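F5/8 type C domain protein (Bacteroides ovatus, PDB 4ZRX) is a putative alpha-L-fucosidase, probably hydrolysing terminal fucose from glycans, and carries an F5/8 type C module likely to bind sugars. Local coordinates at residues Y155-I166 against K195-F204. Numbering follows the deposited sequence.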
loop_
_atom_site.group_PDB
_atom_site.type_symbol
_atom_site.label_atom_id
_atom_site.label_comp_id
_atom_site.label_asym_id
_atom_site.label_seq_id
_atom_site.Cartn_x
_atom_site.Cartn_y
_atom_site.Cartn_z
ATOM N N TYR A 155 30.558 -6.917 -7.002
ATOM C CA TYR A 155 29.464 -7.527 -6.227
ATOM C C TYR A 155 29.728 -9.009 -6.007
ATOM O O TYR A 155 29.948 -9.745 -6.959
ATOM C CB TYR A 155 28.086 -7.374 -6.894
ATOM C CG TYR A 155 26.961 -7.852 -6.001
ATOM C CD1 TYR A 155 26.490 -7.048 -4.950
ATOM C CD2 TYR A 155 26.373 -9.097 -6.180
ATOM C CE1 TYR A 155 25.452 -7.467 -4.140
ATOM C CE2 TYR A 155 25.380 -9.527 -5.373
ATOM C CZ TYR A 155 24.907 -8.720 -4.326
ATOM O OH TYR A 155 23.904 -9.181 -3.503
ATOM N N GLY A 156 29.725 -9.425 -4.742
ATOM C CA GLY A 156 29.957 -10.806 -4.383
ATOM C C GLY A 156 31.419 -11.082 -4.019
ATOM O O GLY A 156 31.717 -12.144 -3.537
ATOM N N ASP A 157 32.322 -10.131 -4.262
ATOM C CA ASP A 157 33.676 -10.105 -3.641
ATOM C C ASP A 157 33.445 -9.246 -2.403
ATOM O O ASP A 157 33.665 -8.034 -2.432
ATOM C CB ASP A 157 34.698 -9.459 -4.637
ATOM C CG ASP A 157 36.109 -9.246 -4.054
ATOM O OD1 ASP A 157 36.303 -9.475 -2.838
ATOM O OD2 ASP A 157 37.025 -8.813 -4.834
ATOM N N SER A 158 33.024 -9.868 -1.314
ATOM C CA SER A 158 32.330 -9.123 -0.247
ATOM C C SER A 158 33.004 -7.838 0.265
ATOM O O SER A 158 32.350 -6.797 0.322
ATOM C CB SER A 158 31.899 -10.037 0.902
ATOM O OG SER A 158 30.995 -11.035 0.448
ATOM N N PRO A 159 34.309 -7.884 0.651
ATOM C CA PRO A 159 34.885 -6.643 1.205
ATOM C C PRO A 159 35.021 -5.538 0.201
ATOM O O PRO A 159 34.909 -4.366 0.555
ATOM C CB PRO A 159 36.301 -7.079 1.705
ATOM C CG PRO A 159 36.194 -8.550 1.875
ATOM C CD PRO A 159 35.251 -9.019 0.790
ATOM N N ARG A 160 35.263 -5.895 -1.041
ATOM C CA ARG A 160 35.445 -4.912 -2.089
ATOM C C ARG A 160 34.085 -4.238 -2.370
ATOM O O ARG A 160 33.975 -3.013 -2.493
ATOM C CB ARG A 160 35.929 -5.605 -3.337
ATOM C CG ARG A 160 36.465 -4.651 -4.347
ATOM C CD ARG A 160 37.421 -5.331 -5.314
ATOM N NE ARG A 160 37.906 -4.356 -6.299
ATOM C CZ ARG A 160 38.671 -4.651 -7.347
ATOM N NH1 ARG A 160 39.046 -5.900 -7.595
ATOM N NH2 ARG A 160 39.066 -3.681 -8.164
ATOM N N TYR A 161 33.061 -5.056 -2.450
ATOM C CA TYR A 161 31.707 -4.468 -2.643
ATOM C C TYR A 161 31.240 -3.671 -1.438
ATOM O O TYR A 161 30.592 -2.653 -1.597
ATOM C CB TYR A 161 30.651 -5.486 -3.027
ATOM C CG TYR A 161 29.312 -4.792 -3.324
ATOM C CD1 TYR A 161 29.082 -4.170 -4.529
ATOM C CD2 TYR A 161 28.315 -4.764 -2.377
ATOM C CE1 TYR A 161 27.880 -3.536 -4.795
ATOM C CE2 TYR A 161 27.102 -4.127 -2.630
ATOM C CZ TYR A 161 26.885 -3.537 -3.828
ATOM O OH TYR A 161 25.680 -2.901 -4.064
ATOM N N ASN A 162 31.569 -4.122 -0.239
ATOM C CA ASN A 162 31.212 -3.364 0.940
ATOM C C ASN A 162 31.843 -1.999 0.917
ATOM O O ASN A 162 31.182 -1.011 1.181
ATOM C CB ASN A 162 31.542 -4.141 2.205
ATOM C CG ASN A 162 30.543 -5.268 2.469
ATOM O OD1 ASN A 162 29.343 -5.126 2.204
ATOM N ND2 ASN A 162 31.005 -6.340 3.058
ATOM N N ASP A 163 33.133 -1.910 0.551
ATOM C CA ASP A 163 33.802 -0.599 0.435
ATOM C C ASP A 163 33.136 0.261 -0.625
ATOM O O ASP A 163 32.946 1.469 -0.431
ATOM C CB ASP A 163 35.302 -0.772 0.063
ATOM C CG ASP A 163 36.050 0.568 -0.118
ATOM O OD1 ASP A 163 36.483 1.152 0.906
ATOM O OD2 ASP A 163 36.268 1.013 -1.272
ATOM N N PHE A 164 32.848 -0.355 -1.757
ATOM C CA PHE A 164 32.215 0.299 -2.920
ATOM C C PHE A 164 30.853 0.889 -2.513
ATOM O O PHE A 164 30.536 2.040 -2.813
ATOM C CB PHE A 164 32.056 -0.816 -3.996
ATOM C CG PHE A 164 31.268 -0.422 -5.256
ATOM C CD1 PHE A 164 31.891 0.156 -6.345
ATOM C CD2 PHE A 164 29.917 -0.672 -5.330
ATOM C CE1 PHE A 164 31.145 0.467 -7.504
ATOM C CE2 PHE A 164 29.218 -0.402 -6.423
ATOM C CZ PHE A 164 29.813 0.204 -7.509
ATOM N N PHE A 165 30.105 0.068 -1.822
ATOM C CA PHE A 165 28.779 0.444 -1.296
ATOM C C PHE A 165 28.868 1.597 -0.338
ATOM O O PHE A 165 28.117 2.547 -0.443
ATOM C CB PHE A 165 28.102 -0.740 -0.671
ATOM C CG PHE A 165 26.585 -0.537 -0.427
ATOM C CD1 PHE A 165 25.686 -0.684 -1.479
ATOM C CD2 PHE A 165 26.122 -0.141 0.800
ATOM C CE1 PHE A 165 24.338 -0.489 -1.277
ATOM C CE2 PHE A 165 24.759 0.034 1.027
ATOM C CZ PHE A 165 23.867 -0.135 -0.042
ATOM N N ILE A 166 29.847 1.555 0.581
ATOM C CA ILE A 166 30.014 2.652 1.499
ATOM C C ILE A 166 30.396 3.888 0.734
ATOM O O ILE A 166 29.995 4.975 1.118
ATOM C CB ILE A 166 31.068 2.295 2.631
ATOM C CG1 ILE A 166 30.411 1.281 3.569
ATOM C CG2 ILE A 166 31.497 3.538 3.407
ATOM C CD1 ILE A 166 31.365 0.648 4.565
ATOM N N LYS A 195 25.980 -14.887 -7.329
ATOM C CA LYS A 195 26.929 -14.159 -6.462
ATOM C C LYS A 195 26.486 -14.070 -5.004
ATOM O O LYS A 195 25.305 -13.839 -4.742
ATOM C CB LYS A 195 27.187 -12.776 -7.052
ATOM C CG LYS A 195 27.567 -12.850 -8.528
ATOM C CD LYS A 195 28.023 -11.536 -9.056
ATOM C CE LYS A 195 28.040 -11.526 -10.579
ATOM N NZ LYS A 195 27.575 -10.203 -11.089
ATOM N N LYS A 196 27.425 -14.254 -4.068
ATOM C CA LYS A 196 27.105 -14.333 -2.650
ATOM C C LYS A 196 27.754 -13.221 -1.846
ATOM O O LYS A 196 28.866 -13.350 -1.349
ATOM C CB LYS A 196 27.516 -15.676 -2.087
ATOM C CG LYS A 196 26.625 -16.813 -2.494
ATOM C CD LYS A 196 27.017 -18.042 -1.662
ATOM C CE LYS A 196 26.253 -19.287 -2.052
ATOM N NZ LYS A 196 27.025 -20.517 -1.689
ATOM N N GLN A 197 27.020 -12.141 -1.648
ATOM C CA GLN A 197 27.554 -10.988 -0.962
ATOM C C GLN A 197 27.258 -11.100 0.512
ATOM O O GLN A 197 26.125 -11.358 0.882
ATOM C CB GLN A 197 26.887 -9.731 -1.535
ATOM C CG GLN A 197 27.319 -8.432 -0.905
ATOM C CD GLN A 197 28.798 -8.106 -1.072
ATOM O OE1 GLN A 197 29.420 -8.458 -2.089
ATOM N NE2 GLN A 197 29.365 -7.417 -0.082
ATOM N N VAL A 198 28.254 -10.855 1.353
ATOM C CA VAL A 198 28.046 -10.763 2.798
ATOM C C VAL A 198 28.195 -9.301 3.094
ATOM O O VAL A 198 29.297 -8.739 3.035
ATOM C CB VAL A 198 29.062 -11.632 3.601
ATOM C CG1 VAL A 198 28.855 -11.480 5.083
ATOM C CG2 VAL A 198 28.932 -13.105 3.164
ATOM N N TYR A 199 27.062 -8.665 3.370
ATOM C CA TYR A 199 27.037 -7.237 3.572
ATOM C C TYR A 199 27.551 -6.828 4.953
ATOM O O TYR A 199 27.193 -7.449 5.949
ATOM C CB TYR A 199 25.613 -6.768 3.456
ATOM C CG TYR A 199 24.979 -7.016 2.120
ATOM C CD1 TYR A 199 25.224 -6.160 1.065
ATOM C CD2 TYR A 199 24.122 -8.089 1.917
ATOM C CE1 TYR A 199 24.629 -6.362 -0.166
ATOM C CE2 TYR A 199 23.486 -8.289 0.670
ATOM C CZ TYR A 199 23.757 -7.381 -0.362
ATOM O OH TYR A 199 23.167 -7.542 -1.583
ATOM N N ASP A 200 28.288 -5.721 5.020
ATOM C CA ASP A 200 28.709 -5.141 6.301
ATOM C C ASP A 200 27.687 -4.096 6.722
ATOM O O ASP A 200 27.922 -2.890 6.697
ATOM C CB ASP A 200 30.111 -4.524 6.190
ATOM C CG ASP A 200 30.725 -4.215 7.554
ATOM O OD1 ASP A 200 30.014 -4.159 8.575
ATOM O OD2 ASP A 200 31.949 -4.000 7.570
ATOM N N TRP A 201 26.533 -4.596 7.115
ATOM C CA TRP A 201 25.402 -3.757 7.522
ATOM C C TRP A 201 25.746 -2.834 8.660
ATOM O O TRP A 201 25.307 -1.686 8.708
ATOM C CB TRP A 201 24.228 -4.643 7.955
ATOM C CG TRP A 201 23.626 -5.478 6.899
ATOM C CD1 TRP A 201 23.544 -6.800 6.912
ATOM C CD2 TRP A 201 22.982 -5.049 5.670
ATOM N NE1 TRP A 201 22.955 -7.273 5.770
ATOM C CE2 TRP A 201 22.572 -6.222 4.997
ATOM C CE3 TRP A 201 22.723 -3.827 5.097
ATOM C CZ2 TRP A 201 21.903 -6.206 3.781
ATOM C CZ3 TRP A 201 22.043 -3.803 3.857
ATOM C CH2 TRP A 201 21.677 -4.981 3.218
ATOM N N ASP A 202 26.602 -3.293 9.576
ATOM C CA ASP A 202 26.973 -2.440 10.693
ATOM C C ASP A 202 27.795 -1.251 10.227
ATOM O O ASP A 202 27.526 -0.118 10.648
ATOM C CB ASP A 202 27.668 -3.247 11.807
ATOM C CG ASP A 202 27.951 -2.394 13.019
ATOM O OD1 ASP A 202 27.006 -1.807 13.628
ATOM O OD2 ASP A 202 29.125 -2.254 13.327
ATOM N N ALA A 203 28.722 -1.463 9.295
ATOM C CA ALA A 203 29.493 -0.344 8.762
ATOM C C ALA A 203 28.615 0.608 7.983
ATOM O O ALA A 203 28.841 1.822 8.015
ATOM C CB ALA A 203 30.684 -0.833 7.911
ATOM N N PHE A 204 27.610 0.076 7.279
ATOM C CA PHE A 204 26.687 0.936 6.549
ATOM C C PHE A 204 25.946 1.772 7.568
ATOM O O PHE A 204 25.706 2.981 7.375
ATOM C CB PHE A 204 25.651 0.161 5.727
ATOM C CG PHE A 204 26.212 -0.838 4.725
ATOM C CD1 PHE A 204 27.565 -0.870 4.365
ATOM C CD2 PHE A 204 25.337 -1.717 4.089
ATOM C CE1 PHE A 204 28.035 -1.802 3.449
ATOM C CE2 PHE A 204 25.784 -2.654 3.183
ATOM C CZ PHE A 204 27.171 -2.708 2.866
HETATM O O HOH W 1 24.394 -12.140 -2.947
#
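K195 packs its CB and CD against CD2 of Y155, and its carbonyl oxygen accepts a hydrogen bond from a water that in turn accepts from Q197 N and also bonds Y155 OH. Q197 reaches across with both ends of its amide. With CG anti to the backbone N (chi1 179°) and the chain bent at chi2, its amide turns in toward the start of helix 158-174: OE1 accepts from G156 N at 2.8 Å, while NE2 donates in its own plane to a lone pair of S158 O at 3.1 Å and weakly to N162 OD1. The amide CD also packs on Y161 CD2 (3.6 Å). A leucine in its place would probably leave G156 N without this acceptor and deprive S158 O of a donor it has besides N162 N. V198 is held at both backbone ends, its N by S158 OG (2.9 Å) and its O by N162 ND2 (2.9 Å). Y199 points its hydroxyl at the edge of the Y155 ring, where the two OH groups share a 2.6 Å hydrogen bond; N188 also bonds Y155 OH. D200 N donates to N162 OD1 from above the carbonyl plane, and D200 OD1 caps helix 201-211 through A203 N. The methyl of A203 meets I166 CD1 at 3.7 Å. F204 closes the contact: F165 CD2 sits over its ring centre, the planes 37° apart, while I166 CG1 touches CD1. Polar bonds at the helix starts thus give way to apolar helix-helix packing, joining consecutive outer helices, with strand 181-184 between them in sequence, of the alpha-L-fucosidase TIM barrel.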